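Local coordinates for protein flavodoxin (Bacillus cereus, PDB 6GAQ) that binds flavin mononucleotide and probably serves as a low-potential electron donor to a number of redox enzymes, at residues 124-127 / 128-131; 137-140 / 141-144. One frame throughout, in Å; residues are numbered along the deposited sequence.

Contact 1. Residues 124-127 / 128-131; sequences VQEG and LKIE. With CA (calcium ion), chain E.
Bends at chi3 (-131°) and chi4 (-41°) turn the Lys129 chain back along its own strand, and a bend at chi2 of Glu126 (55°) lifts that carboxylate to meet it. The two side chains cross at a slant, and their charged ends form a salt bridge of 3.6 Å between Glu126 OE2 and Lys129 NZ. The same ammonium reaches the backbone between them, where Lys129 NZ gives a weak hydrogen bond of 3.2 Å to Gly127 O. Further down the lysine chain, the methylene CG of Lys129 stands 3.9 Å from Gly127 O, so the aliphatic part passes beside the carbonyl before the amine closes on it. Leu128 turns to the other, apolar side of the strand, buried against Phe146 of helix 137-152, Ile25 of helix 21-35 and Phe95 of the neighbouring strand 91-98, whereas Lys129 on the charged side also touches Phe105 and Cys106, the latter a residue of the FMN site. At the strand end, Glu131 uses its backbone: Glu131 O binds a calcium ion at 2.5 Å, with a water and atoms of Ala133 and Asp139 as further ligands. Glu113 brings a second carboxylate close to Glu126, so the positive charge of Lys129 probably offsets part of their mutual repulsion. The salt bridge and the weak bond to the peptide oxygen, neither strong by itself, together probably help to keep the lysine chain folded back at the irregular part of this edge strand.

Contact 2. Residues 137-140 / 141-144; sequences EEDV and EKCS. With CA (calcium ion), chain D; CA (calcium ion), chain E.
Lys142 lays its aliphatic chain over the preceding helical turn, with CG 3.2 Å from Glu138 O and CD 3.8 Å from Asp139 OD2. As far as CD the lysine chain lies side by side with Asp139, both pointing the same way; the bend at chi3 (79°) then turns CE and NZ toward strand 122-131, where NZ finds its stronger partner, the backbone oxygen of Lys129. The salt bridge from Asp139 OD2 to Lys142 NZ is long at 4.0 Å. The two oxygens of Asp139 divide their work: Asp139 OD1 binds one calcium ion at 2.4 Å, and OD2 accepts a hydrogen bond from a water that is itself a ligand of the second calcium. That second ion is held by Glu138 OE1 at 2.5 Å, with Asp136 also in its shell. Cys143 lies on the buried side, packed against Leu128 and Ile130 of the strand and Ile25 and Leu28 of helix 21-35. Four successive i to i+4 bonds, from Glu141 N to Glu137 O through Ser144 N to Val140 O, tie the turns together; the bond from Lys142 N to Glu138 O (3.0 Å) is the most bent of the four, at 138°. This is the first part of the C-terminal helix of the flavodoxin fold, an amphipathic alpha-helix packed on the central parallel sheet, whose N-terminal turn here carries acidic ligands for a pair of calcium sites.

Overall arrangement
Contact 1 lies on strand 122-131, an outermost strand of the five-stranded parallel sheet, and contact 2 on helix 137-152, the next element along the chain. Their centres lie about 12 Å apart, on the same side of the molecule's centre. Lys142 NZ probably hydrogen-bonds to Lys129 O at 2.9 Å, and Ile130 packs against Asp139 and Lys142. One calcium ion joins the two further, taking ligands from both contacts and from Ala133 in the connecting loop. Strand end, loop and helix start are thereby fastened together in this flavodoxin-like alpha/beta fold, with the Asp139 side chain about 9 Å from the bound FMN.

Contact 1. Residues 124-127 / 128-131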
ATOM      1  N   VAL A 124       1.121  -8.148   8.153  1.00 47.57           N
ATOM      2  CA  VAL A 124       2.398  -8.723   8.558  1.00 48.38           C
ATOM      3  C   VAL A 124       3.376  -7.709   9.146  1.00 43.66           C
ATOM      4  O   VAL A 124       4.323  -8.111   9.836  1.00 42.85           O
ATOM      5  CB  VAL A 124       3.067  -9.447   7.375  1.00 41.77           C
ATOM      6  CG1 VAL A 124       2.321 -10.733   7.051  1.00 44.95           C
ATOM      7  CG2 VAL A 124       3.127  -8.537   6.160  1.00 45.53           C
ATOM      8  N   GLN A 125       3.182  -6.414   8.897  1.00 33.65           N
ATOM      9  CA  GLN A 125       4.112  -5.417   9.409  1.00 42.75           C
ATOM     10  C   GLN A 125       3.456  -4.045   9.386  1.00 26.95           C
ATOM     11  O   GLN A 125       2.479  -3.812   8.670  1.00 37.48           O
ATOM     12  CB  GLN A 125       5.418  -5.402   8.604  1.00 34.89           C
ATOM     13  CG  GLN A 125       5.232  -5.167   7.115  1.00 41.68           C
ATOM     14  CD  GLN A 125       6.460  -5.548   6.311  1.00 38.77           C
ATOM     15  OE1 GLN A 125       6.995  -6.647   6.458  1.00 42.31           O
ATOM     16  NE2 GLN A 125       6.913  -4.639   5.457  1.00 34.33           N
ATOM     17  N   GLU A 126       4.018  -3.139  10.184  1.00 24.83           N
ATOM     18  CA  GLU A 126       3.530  -1.770  10.244  1.00 29.42           C
ATOM     19  C   GLU A 126       3.787  -1.054   8.924  1.00 32.95           C
ATOM     20  O   GLU A 126       4.740  -1.356   8.200  1.00 36.43           O
ATOM     21  CB  GLU A 126       4.197  -1.019  11.399  1.00 45.22           C
ATOM     22  CG  GLU A 126       3.669   0.389  11.646  1.00 42.30           C
ATOM     23  CD  GLU A 126       2.167   0.426  11.865  1.00 44.83           C
ATOM     24  OE1 GLU A 126       1.640  -0.472  12.555  1.00 47.84           O
ATOM     25  OE2 GLU A 126       1.516   1.357  11.346  1.00 43.89           O
ATOM     26  N   GLY A 127       2.920  -0.093   8.615  1.00 35.64           N
ATOM     27  CA  GLY A 127       2.968   0.552   7.319  1.00 38.75           C
ATOM     28  C   GLY A 127       4.209   1.403   7.127  1.00 36.74           C
ATOM     29  O   GLY A 127       4.820   1.895   8.077  1.00 41.02           O
ATOM     30  N   LEU A 128       4.577   1.572   5.859  1.00 25.91           N
ATOM     31  CA  LEU A 128       5.691   2.424   5.469  1.00 17.80           C
ATOM     32  C   LEU A 128       5.191   3.849   5.267  1.00 25.70           C
ATOM     33  O   LEU A 128       4.250   4.081   4.500  1.00 28.36           O
ATOM     34  CB  LEU A 128       6.343   1.899   4.188  1.00 15.51           C
ATOM     35  CG  LEU A 128       7.175   2.869   3.349  1.00 34.26           C
ATOM     36  CD1 LEU A 128       8.477   3.217   4.056  1.00 20.96           C
ATOM     37  CD2 LEU A 128       7.444   2.282   1.969  1.00 22.25           C
ATOM     38  N   LYS A 129       5.817   4.796   5.960  1.00 29.28           N
ATOM     39  CA  LYS A 129       5.436   6.204   5.909  1.00 35.45           C
ATOM     40  C   LYS A 129       6.600   7.001   5.333  1.00 34.49           C
ATOM     41  O   LYS A 129       7.641   7.148   5.981  1.00 38.57           O
ATOM     42  CB  LYS A 129       5.044   6.708   7.295  1.00 36.54           C
ATOM     43  CG  LYS A 129       4.188   5.718   8.066  1.00 38.43           C
ATOM     44  CD  LYS A 129       3.612   6.333   9.322  1.00 41.71           C
ATOM     45  CE  LYS A 129       3.846   5.426  10.517  1.00 40.20           C
ATOM     46  NZ  LYS A 129       3.624   3.987  10.202  1.00 43.92           N
ATOM     47  N   ILE A 130       6.424   7.504   4.115  1.00 28.74           N
ATOM     48  CA  ILE A 130       7.427   8.305   3.423  1.00 31.97           C
ATOM     49  C   ILE A 130       6.908   9.736   3.346  1.00 28.81           C
ATOM     50  O   ILE A 130       5.703   9.951   3.182  1.00 44.22           O
ATOM     51  CB  ILE A 130       7.717   7.738   2.016  1.00 32.41           C
ATOM     52  CG1 ILE A 130       8.405   6.374   2.115  1.00 22.68           C
ATOM     53  CG2 ILE A 130       8.548   8.712   1.176  1.00 33.26           C
ATOM     54  CD1 ILE A 130       9.892   6.442   2.443  1.00 26.53           C
ATOM     55  N   GLU A 131       7.806  10.712   3.483  1.00 29.22           N
ATOM     56  CA  GLU A 131       7.417  12.110   3.362  1.00 39.19           C
ATOM     57  C   GLU A 131       7.707  12.590   1.950  1.00 32.19           C
ATOM     58  O   GLU A 131       8.863  12.570   1.499  1.00 33.99           O
ATOM     59  CB  GLU A 131       8.130  12.979   4.398  1.00 24.37           C
ATOM     60  CG  GLU A 131       8.117  14.475   4.076  1.00 27.37           C
ATOM     61  CD  GLU A 131       8.353  15.347   5.300  1.00 42.05           C
ATOM     62  OE1 GLU A 131       7.777  16.454   5.366  1.00 37.63           O
ATOM     63  OE2 GLU A 131       9.109  14.933   6.200  1.00 43.95           O
TER
HETATM   64 CA    CA E1003      11.261  12.288   0.956  1.00 29.75          CA
HETATM   65  O   HOH W   1      11.125  14.602   0.116  1.00 26.06           O

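Contact 2. Residues 137-140 / 141-144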
ATOM      1  N   GLU A 137      18.605   9.199  -0.058  1.00 16.82           N
ATOM      2  CA  GLU A 137      19.187   7.888   0.218  1.00 29.80           C
ATOM      3  C   GLU A 137      18.402   7.125   1.280  1.00 35.28           C
ATOM      4  O   GLU A 137      18.131   5.930   1.114  1.00 37.99           O
ATOM      5  CB  GLU A 137      20.649   8.041   0.640  1.00 28.97           C
ATOM      6  CG  GLU A 137      21.451   6.752   0.570  1.00 46.62           C
ATOM      7  CD  GLU A 137      22.945   6.985   0.685  1.00 82.11           C
ATOM      8  OE1 GLU A 137      23.351   7.896   1.438  1.00 77.47           O
ATOM      9  OE2 GLU A 137      23.715   6.259   0.021  1.00 68.05           O
ATOM     10  N   GLU A 138      18.030   7.787   2.377  1.00 47.85           N
ATOM     11  CA  GLU A 138      17.355   7.072   3.454  1.00 42.88           C
ATOM     12  C   GLU A 138      15.878   6.828   3.172  1.00 35.74           C
ATOM     13  O   GLU A 138      15.277   5.968   3.824  1.00 37.61           O
ATOM     14  CB  GLU A 138      17.521   7.813   4.784  1.00 51.21           C
ATOM     15  CG  GLU A 138      17.419   9.320   4.704  1.00 48.13           C
ATOM     16  CD  GLU A 138      17.973   9.998   5.943  1.00 53.49           C
ATOM     17  OE1 GLU A 138      17.610  11.164   6.200  1.00 38.38           O
ATOM     18  OE2 GLU A 138      18.773   9.362   6.661  1.00 42.03           O
ATOM     19  N   ASP A 139      15.279   7.551   2.223  1.00 36.37           N
ATOM     20  CA  ASP A 139      13.934   7.190   1.781  1.00 36.94           C
ATOM     21  C   ASP A 139      13.966   5.936   0.920  1.00 29.84           C
ATOM     22  O   ASP A 139      13.106   5.057   1.059  1.00 29.72           O
ATOM     23  CB  ASP A 139      13.294   8.342   1.011  1.00 20.16           C
ATOM     24  CG  ASP A 139      12.413   9.212   1.883  1.00 30.63           C
ATOM     25  OD1 ASP A 139      11.595   9.971   1.325  1.00 20.79           O
ATOM     26  OD2 ASP A 139      12.541   9.142   3.124  1.00 35.03           O
ATOM     27  N   VAL A 140      14.947   5.840   0.021  1.00 41.07           N
ATOM     28  CA  VAL A 140      15.112   4.636  -0.788  1.00 32.81           C
ATOM     29  C   VAL A 140      15.417   3.439   0.102  1.00 40.25           C
ATOM     30  O   VAL A 140      14.940   2.324  -0.143  1.00 39.12           O
ATOM     31  CB  VAL A 140      16.210   4.854  -1.847  1.00 25.07           C
ATOM     32  CG1 VAL A 140      16.452   3.579  -2.642  1.00 32.02           C
ATOM     33  CG2 VAL A 140      15.833   6.003  -2.769  1.00 23.93           C
ATOM     34  N   GLU A 141      16.208   3.651   1.157  1.00 39.98           N
ATOM     35  CA  GLU A 141      16.513   2.563   2.078  1.00 39.64           C
ATOM     36  C   GLU A 141      15.318   2.220   2.959  1.00 34.93           C
ATOM     37  O   GLU A 141      15.188   1.073   3.400  1.00 28.97           O
ATOM     38  CB  GLU A 141      17.727   2.923   2.933  1.00 54.06           C
ATOM     39  CG  GLU A 141      19.054   2.756   2.208  1.00 57.24           C
ATOM     40  CD  GLU A 141      20.205   2.475   3.151  1.00 64.49           C
ATOM     41  OE1 GLU A 141      20.318   3.174   4.180  1.00 69.72           O
ATOM     42  OE2 GLU A 141      20.997   1.552   2.864  1.00 67.55           O
ATOM     43  N   LYS A 142      14.443   3.191   3.228  1.00 40.13           N
ATOM     44  CA  LYS A 142      13.205   2.890   3.941  1.00 33.32           C
ATOM     45  C   LYS A 142      12.321   1.961   3.118  1.00 43.09           C
ATOM     46  O   LYS A 142      11.783   0.975   3.637  1.00 44.55           O
ATOM     47  CB  LYS A 142      12.459   4.184   4.277  1.00 36.15           C
ATOM     48  CG  LYS A 142      12.889   4.836   5.581  1.00 32.92           C
ATOM     49  CD  LYS A 142      12.392   6.272   5.673  1.00 30.06           C
ATOM     50  CE  LYS A 142      10.924   6.330   6.070  1.00 37.57           C
ATOM     51  NZ  LYS A 142      10.449   7.733   6.226  1.00 27.83           N
ATOM     52  N   CYS A 143      12.162   2.262   1.827  1.00 33.59           N
ATOM     53  CA  CYS A 143      11.377   1.396   0.954  1.00 25.33           C
ATOM     54  C   CYS A 143      12.044   0.038   0.779  1.00 40.72           C
ATOM     55  O   CYS A 143      11.363  -0.994   0.738  1.00 35.53           O
ATOM     56  CB  CYS A 143      11.172   2.068  -0.404  1.00 20.47           C
ATOM     57  SG  CYS A 143      10.419   3.709  -0.335  1.00 30.85           S
ATOM     58  N   SER A 144      13.376   0.020   0.675  1.00 32.26           N
ATOM     59  CA  SER A 144      14.089  -1.239   0.479  1.00 25.04           C
ATOM     60  C   SER A 144      13.924  -2.163   1.679  1.00 33.78           C
ATOM     61  O   SER A 144      13.743  -3.375   1.516  1.00 38.77           O
ATOM     62  CB  SER A 144      15.568  -0.964   0.208  1.00 34.62           C
ATOM     63  OG  SER A 144      16.261  -2.161  -0.100  1.00 34.92           O
TER
HETATM   64 CA    CA D1002      15.977  12.232   4.680  1.00 35.76          CA
HETATM   65 CA    CA E1003      11.261  12.288   0.956  1.00 29.75          CA
HETATM   66  O   HOH W   2      14.005  10.748   4.866  1.00 24.96           O
HETATM   67  O   HOH W   1      11.125  14.602   0.116  1.00 26.06           O